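PDB 4PQI: In2-1 family protein, glutathione transferase lambda3 from Populus trichocarpa, which binds glutathione and probably catalyses glutathione-dependent thiol-transfer reactions, as a monomeric member of the plant-specific Lambda class of glutathione transferases. Local coordinates for residues L7-D20 with N52-I66. Sequence-based numbering, arbitrary orientation.
With CA (calcium ion), chain E.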
loop_
_atom_site.group_PDB
_atom_site.type_symbol
_atom_site.label_atom_id
_atom_site.label_comp_id
_atom_site.label_asym_id
_atom_site.label_seq_id
_atom_site.Cartn_x
_atom_site.Cartn_y
_atom_site.Cartn_z
ATOM N N LEU A 7 -4.382 18.208 -3.689
ATOM C CA LEU A 7 -5.608 17.446 -3.922
ATOM C C LEU A 7 -5.942 16.522 -2.741
ATOM O O LEU A 7 -7.081 16.077 -2.590
ATOM C CB LEU A 7 -5.467 16.648 -5.225
ATOM C CG LEU A 7 -6.718 16.210 -5.989
ATOM C CD1 LEU A 7 -7.673 17.384 -6.209
ATOM C CD2 LEU A 7 -6.307 15.596 -7.320
ATOM N N ASP A 8 -4.936 16.265 -1.907
ATOM C CA ASP A 8 -5.016 15.385 -0.736
ATOM C C ASP A 8 -6.041 15.879 0.294
ATOM O O ASP A 8 -5.987 17.020 0.724
ATOM C CB ASP A 8 -3.619 15.335 -0.105
ATOM C CG ASP A 8 -3.477 14.281 0.966
ATOM O OD1 ASP A 8 -4.473 13.622 1.336
ATOM O OD2 ASP A 8 -2.339 14.114 1.446
ATOM N N LYS A 9 -6.966 15.020 0.702
ATOM C CA LYS A 9 -7.997 15.435 1.652
ATOM C C LYS A 9 -7.762 14.893 3.062
ATOM O O LYS A 9 -8.627 15.002 3.929
ATOM C CB LYS A 9 -9.397 15.059 1.151
ATOM C CG LYS A 9 -9.995 16.054 0.154
ATOM C CD LYS A 9 -10.378 17.346 0.833
ATOM C CE LYS A 9 -10.917 18.364 -0.158
ATOM N NZ LYS A 9 -11.241 19.656 0.516
ATOM N N SER A 10 -6.579 14.330 3.288
ATOM C CA SER A 10 -6.248 13.724 4.576
ATOM C C SER A 10 -6.001 14.774 5.639
ATOM O O SER A 10 -5.597 15.894 5.343
ATOM C CB SER A 10 -5.003 12.836 4.462
ATOM O OG SER A 10 -3.848 13.639 4.253
ATOM N N VAL A 11 -6.240 14.391 6.887
ATOM C CA VAL A 11 -5.871 15.212 8.032
ATOM C C VAL A 11 -5.007 14.376 8.990
ATOM O O VAL A 11 -5.048 13.140 8.943
ATOM C CB VAL A 11 -7.124 15.742 8.760
ATOM C CG1 VAL A 11 -7.878 16.731 7.870
ATOM C CG2 VAL A 11 -8.035 14.589 9.186
ATOM N N PRO A 12 -4.198 15.044 9.834
ATOM C CA PRO A 12 -3.468 14.360 10.909
ATOM C C PRO A 12 -4.418 13.496 11.728
ATOM O O PRO A 12 -5.553 13.899 11.992
ATOM C CB PRO A 12 -2.923 15.522 11.752
ATOM C CG PRO A 12 -2.732 16.604 10.779
ATOM C CD PRO A 12 -3.840 16.468 9.761
ATOM N N GLU A 13 -3.968 12.303 12.095
ATOM C CA GLU A 13 -4.844 11.359 12.757
ATOM C C GLU A 13 -4.163 10.713 13.960
ATOM O O GLU A 13 -3.026 10.254 13.871
ATOM C CB GLU A 13 -5.279 10.297 11.757
ATOM C CG GLU A 13 -6.257 9.287 12.295
ATOM C CD GLU A 13 -6.728 8.335 11.214
ATOM O OE1 GLU A 13 -7.696 7.583 11.466
ATOM O OE2 GLU A 13 -6.121 8.333 10.120
ATOM N N LYS A 14 -4.862 10.695 15.089
ATOM C CA LYS A 14 -4.409 9.950 16.254
ATOM C C LYS A 14 -4.619 8.445 16.014
ATOM O O LYS A 14 -5.690 8.019 15.577
ATOM C CB LYS A 14 -5.183 10.413 17.481
ATOM C CG LYS A 14 -4.788 9.726 18.772
ATOM C CD LYS A 14 -3.350 10.039 19.147
ATOM C CE LYS A 14 -3.051 9.559 20.558
ATOM N NZ LYS A 14 -3.592 8.191 20.784
ATOM N N LEU A 15 -3.592 7.643 16.283
ATOM C CA LEU A 15 -3.662 6.199 16.054
ATOM C C LEU A 15 -3.905 5.439 17.356
ATOM O O LEU A 15 -3.172 5.621 18.325
ATOM C CB LEU A 15 -2.368 5.706 15.390
ATOM C CG LEU A 15 -2.145 6.235 13.964
ATOM C CD1 LEU A 15 -0.906 5.630 13.323
ATOM C CD2 LEU A 15 -3.378 5.969 13.109
ATOM N N ALA A 16 -4.945 4.608 17.379
ATOM C CA ALA A 16 -5.225 3.731 18.524
ATOM C C ALA A 16 -4.249 2.555 18.568
ATOM O O ALA A 16 -3.781 2.103 17.523
ATOM C CB ALA A 16 -6.664 3.216 18.453
ATOM N N PRO A 17 -3.939 2.049 19.778
ATOM C CA PRO A 17 -3.023 0.906 19.895
ATOM C C PRO A 17 -3.622 -0.333 19.230
ATOM O O PRO A 17 -4.842 -0.487 19.210
ATOM C CB PRO A 17 -2.900 0.700 21.422
ATOM C CG PRO A 17 -3.328 1.989 22.025
ATOM C CD PRO A 17 -4.380 2.533 21.099
ATOM N N PRO A 18 -2.781 -1.194 18.645
ATOM C CA PRO A 18 -3.373 -2.385 18.028
ATOM C C PRO A 18 -4.001 -3.314 19.078
ATOM O O PRO A 18 -3.554 -3.346 20.230
ATOM C CB PRO A 18 -2.179 -3.052 17.332
ATOM C CG PRO A 18 -0.968 -2.504 18.051
ATOM C CD PRO A 18 -1.331 -1.098 18.407
ATOM N N LEU A 19 -5.038 -4.043 18.675
ATOM C CA LEU A 19 -5.760 -4.953 19.564
ATOM C C LEU A 19 -5.062 -6.305 19.669
ATOM O O LEU A 19 -4.800 -6.949 18.646
ATOM C CB LEU A 19 -7.164 -5.187 19.010
ATOM C CG LEU A 19 -8.044 -3.958 18.784
ATOM C CD1 LEU A 19 -9.396 -4.372 18.167
ATOM C CD2 LEU A 19 -8.247 -3.218 20.068
ATOM N N ASP A 20 -4.806 -6.756 20.894
ATOM C CA ASP A 20 -4.185 -8.062 21.099
ATOM C C ASP A 20 -5.211 -9.183 21.227
ATOM O O ASP A 20 -6.417 -8.963 21.074
ATOM C CB ASP A 20 -3.273 -8.049 22.328
ATOM C CG ASP A 20 -4.030 -7.805 23.630
ATOM O OD1 ASP A 20 -5.225 -8.148 23.731
ATOM O OD2 ASP A 20 -3.416 -7.268 24.575
ATOM N N ASN A 52 -7.054 7.799 3.429
ATOM C CA ASN A 52 -6.554 9.106 3.825
ATOM C C ASN A 52 -6.716 10.128 2.698
ATOM O O ASN A 52 -7.327 11.183 2.888
ATOM C CB ASN A 52 -5.085 9.002 4.267
ATOM C CG ASN A 52 -4.905 8.215 5.577
ATOM O OD1 ASN A 52 -5.881 7.796 6.205
ATOM N ND2 ASN A 52 -3.652 8.006 5.980
ATOM N N PHE A 53 -6.184 9.806 1.525
ATOM C CA PHE A 53 -6.225 10.728 0.391
ATOM C C PHE A 53 -7.643 11.176 0.012
ATOM O O PHE A 53 -7.886 12.363 -0.210
ATOM C CB PHE A 53 -5.524 10.121 -0.820
ATOM C CG PHE A 53 -5.235 11.115 -1.897
ATOM C CD1 PHE A 53 -4.029 11.811 -1.911
ATOM C CD2 PHE A 53 -6.168 11.368 -2.893
ATOM C CE1 PHE A 53 -3.755 12.738 -2.901
ATOM C CE2 PHE A 53 -5.900 12.301 -3.891
ATOM C CZ PHE A 53 -4.690 12.978 -3.896
ATOM N N LYS A 54 -8.583 10.238 -0.036
ATOM C CA LYS A 54 -9.950 10.574 -0.426
ATOM C C LYS A 54 -10.721 11.326 0.671
ATOM O O LYS A 54 -11.820 11.846 0.434
ATOM C CB LYS A 54 -10.706 9.326 -0.913
ATOM C CG LYS A 54 -10.048 8.625 -2.099
ATOM C CD LYS A 54 -10.935 7.510 -2.701
ATOM C CE LYS A 54 -12.249 8.053 -3.239
ATOM N NZ LYS A 54 -12.136 8.540 -4.650
ATOM N N GLY A 55 -10.122 11.410 1.856
ATOM C CA GLY A 55 -10.703 12.132 2.973
ATOM C C GLY A 55 -11.729 11.287 3.690
ATOM O O GLY A 55 -12.709 11.813 4.204
ATOM N N LEU A 56 -11.510 9.975 3.713
ATOM C CA LEU A 56 -12.470 9.042 4.313
ATOM C C LEU A 56 -12.091 8.557 5.721
ATOM O O LEU A 56 -12.507 7.481 6.144
ATOM C CB LEU A 56 -12.682 7.837 3.395
ATOM C CG LEU A 56 -13.107 8.159 1.960
ATOM C CD1 LEU A 56 -13.041 6.922 1.054
ATOM C CD2 LEU A 56 -14.503 8.759 1.947
ATOM N N GLN A 57 -11.327 9.356 6.455
ATOM C CA GLN A 57 -10.842 8.929 7.768
ATOM C C GLN A 57 -11.944 8.793 8.821
ATOM O O GLN A 57 -11.943 7.837 9.603
ATOM C CB GLN A 57 -9.734 9.850 8.254
ATOM C CG GLN A 57 -8.484 9.778 7.385
ATOM C CD GLN A 57 -7.581 10.981 7.585
ATOM O OE1 GLN A 57 -7.777 12.019 6.961
ATOM N NE2 GLN A 57 -6.600 10.853 8.476
ATOM N N ASP A 58 -12.898 9.723 8.831
ATOM C CA ASP A 58 -14.004 9.608 9.769
ATOM C C ASP A 58 -14.984 8.522 9.352
ATOM O O ASP A 58 -15.563 7.851 10.205
ATOM C CB ASP A 58 -14.743 10.934 9.948
ATOM C CG ASP A 58 -15.595 10.940 11.201
ATOM O OD1 ASP A 58 -15.042 11.225 12.287
ATOM O OD2 ASP A 58 -16.804 10.631 11.110
ATOM N N GLU A 59 -15.169 8.365 8.042
ATOM C CA GLU A 59 -16.067 7.350 7.486
ATOM C C GLU A 59 -15.609 5.914 7.753
ATOM O O GLU A 59 -16.420 5.033 8.069
ATOM C CB GLU A 59 -16.219 7.549 5.969
ATOM C CG GLU A 59 -17.014 8.782 5.554
ATOM C CD GLU A 59 -16.196 10.064 5.592
ATOM O OE1 GLU A 59 -14.989 9.997 5.913
ATOM O OE2 GLU A 59 -16.763 11.137 5.289
ATOM N N ILE A 60 -14.307 5.688 7.625
ATOM C CA ILE A 60 -13.733 4.349 7.720
ATOM C C ILE A 60 -12.899 4.189 8.983
ATOM O O ILE A 60 -11.747 4.622 9.040
ATOM C CB ILE A 60 -12.849 4.047 6.494
ATOM C CG1 ILE A 60 -13.655 4.190 5.196
ATOM C CG2 ILE A 60 -12.190 2.649 6.610
ATOM C CD1 ILE A 60 -12.797 4.134 3.923
ATOM N N LYS A 61 -13.483 3.549 9.991
ATOM C CA LYS A 61 -12.803 3.344 11.258
ATOM C C LYS A 61 -11.689 2.310 11.098
ATOM O O LYS A 61 -11.887 1.271 10.467
ATOM C CB LYS A 61 -13.798 2.885 12.321
ATOM C CG LYS A 61 -14.965 3.843 12.566
ATOM C CD LYS A 61 -14.473 5.252 12.881
ATOM C CE LYS A 61 -15.610 6.209 13.232
ATOM N NZ LYS A 61 -15.097 7.613 13.372
ATOM N N LEU A 62 -10.509 2.584 11.653
ATOM C CA LEU A 62 -9.462 1.558 11.700
ATOM C C LEU A 62 -9.646 0.588 12.890
ATOM O O LEU A 62 -9.954 1.000 14.009
ATOM C CB LEU A 62 -8.081 2.201 11.788
ATOM C CG LEU A 62 -7.710 3.160 10.665
ATOM C CD1 LEU A 62 -6.317 3.734 10.896
ATOM C CD2 LEU A 62 -7.792 2.448 9.327
ATOM N N VAL A 63 -9.458 -0.696 12.630
ATOM C CA VAL A 63 -9.371 -1.701 13.684
ATOM C C VAL A 63 -8.031 -2.397 13.494
ATOM O O VAL A 63 -7.941 -3.366 12.742
ATOM C CB VAL A 63 -10.505 -2.739 13.559
ATOM C CG1 VAL A 63 -10.460 -3.728 14.724
ATOM C CG2 VAL A 63 -11.862 -2.044 13.497
ATOM N N PRO A 64 -6.968 -1.876 14.136
ATOM C CA PRO A 64 -5.641 -2.488 13.986
ATOM C C PRO A 64 -5.436 -3.693 14.919
ATOM O O PRO A 64 -5.853 -3.683 16.079
ATOM C CB PRO A 64 -4.698 -1.336 14.333
ATOM C CG PRO A 64 -5.461 -0.573 15.399
ATOM C CD PRO A 64 -6.914 -0.632 14.929
ATOM N N LEU A 65 -4.807 -4.736 14.380
ATOM C CA LEU A 65 -4.609 -5.996 15.076
ATOM C C LEU A 65 -3.129 -6.259 15.215
ATOM O O LEU A 65 -2.333 -5.820 14.388
ATOM C CB LEU A 65 -5.221 -7.148 14.255
ATOM C CG LEU A 65 -6.676 -6.982 13.826
ATOM C CD1 LEU A 65 -7.137 -8.139 12.920
ATOM C CD2 LEU A 65 -7.556 -6.858 15.076
ATOM N N ILE A 66 -2.745 -6.970 16.265
ATOM C CA ILE A 66 -1.394 -7.501 16.339
ATOM C C ILE A 66 -1.459 -8.878 15.695
ATOM O O ILE A 66 -1.980 -9.811 16.297
ATOM C CB ILE A 66 -0.922 -7.658 17.793
ATOM C CG1 ILE A 66 -0.999 -6.323 18.538
ATOM C CG2 ILE A 66 0.490 -8.200 17.825
ATOM C CD1 ILE A 66 -0.723 -6.459 20.040
HETATM CA CA CA E . -14.710 12.445 5.345
HETATM O O HOH W 1 -13.206 12.144 7.069
HETATM O O HOH W 2 -16.052 13.201 7.510
HETATM O O HOH W 3 -14.022 14.786 4.799
HETATM O O HOH W 4 -15.785 12.552 3.082
#
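Leu19 and Leu65 form a single backbone bridge, Leu19 N giving a hydrogen bond to Pro64 O (2.7 Å) and Leu19 O taking one from Ile66 N, while at the far end Lys9 N bonds Phe53 O (3.0 Å). Between them the Gln57 amide pairs with both backbone groups of Val11, OE1 receiving Val11 N on a lone pair (2.8 Å) and NE2 reaching Val11 O. The other NE2 hydrogen drops onto Glu13 OE2 from above the carboxylate, whose plane stands 69° from the amide. Three bonds fix the carboxamide, donor and acceptor in one flat group. Glu13 extends from a CG anti to the backbone N (chi1 -177°), which also carries its OE1 to Arg51 in a salt bridge. Asp8 lays its CA over one face of Phe53, a CH-pi contact 4.0 Å from the centroid; its OD1 accepts from Ser10 N, an Asx turn, and Ser10 OG, and OD2 from Ala220 N. Gly55 ends helix 42-54 in a Schellman motif, its positive phi easy for glycine and a side chain here running into Lys9 CB; its carbonyl joins Glu59 on calcium. Leu19 packs on Val63. The N-terminal loop runs along edge strand 60-64, which pairs with strand 33-37 in the thioredoxin-like sheet, and crosses the end of helix 42-54 beside helix 219-222.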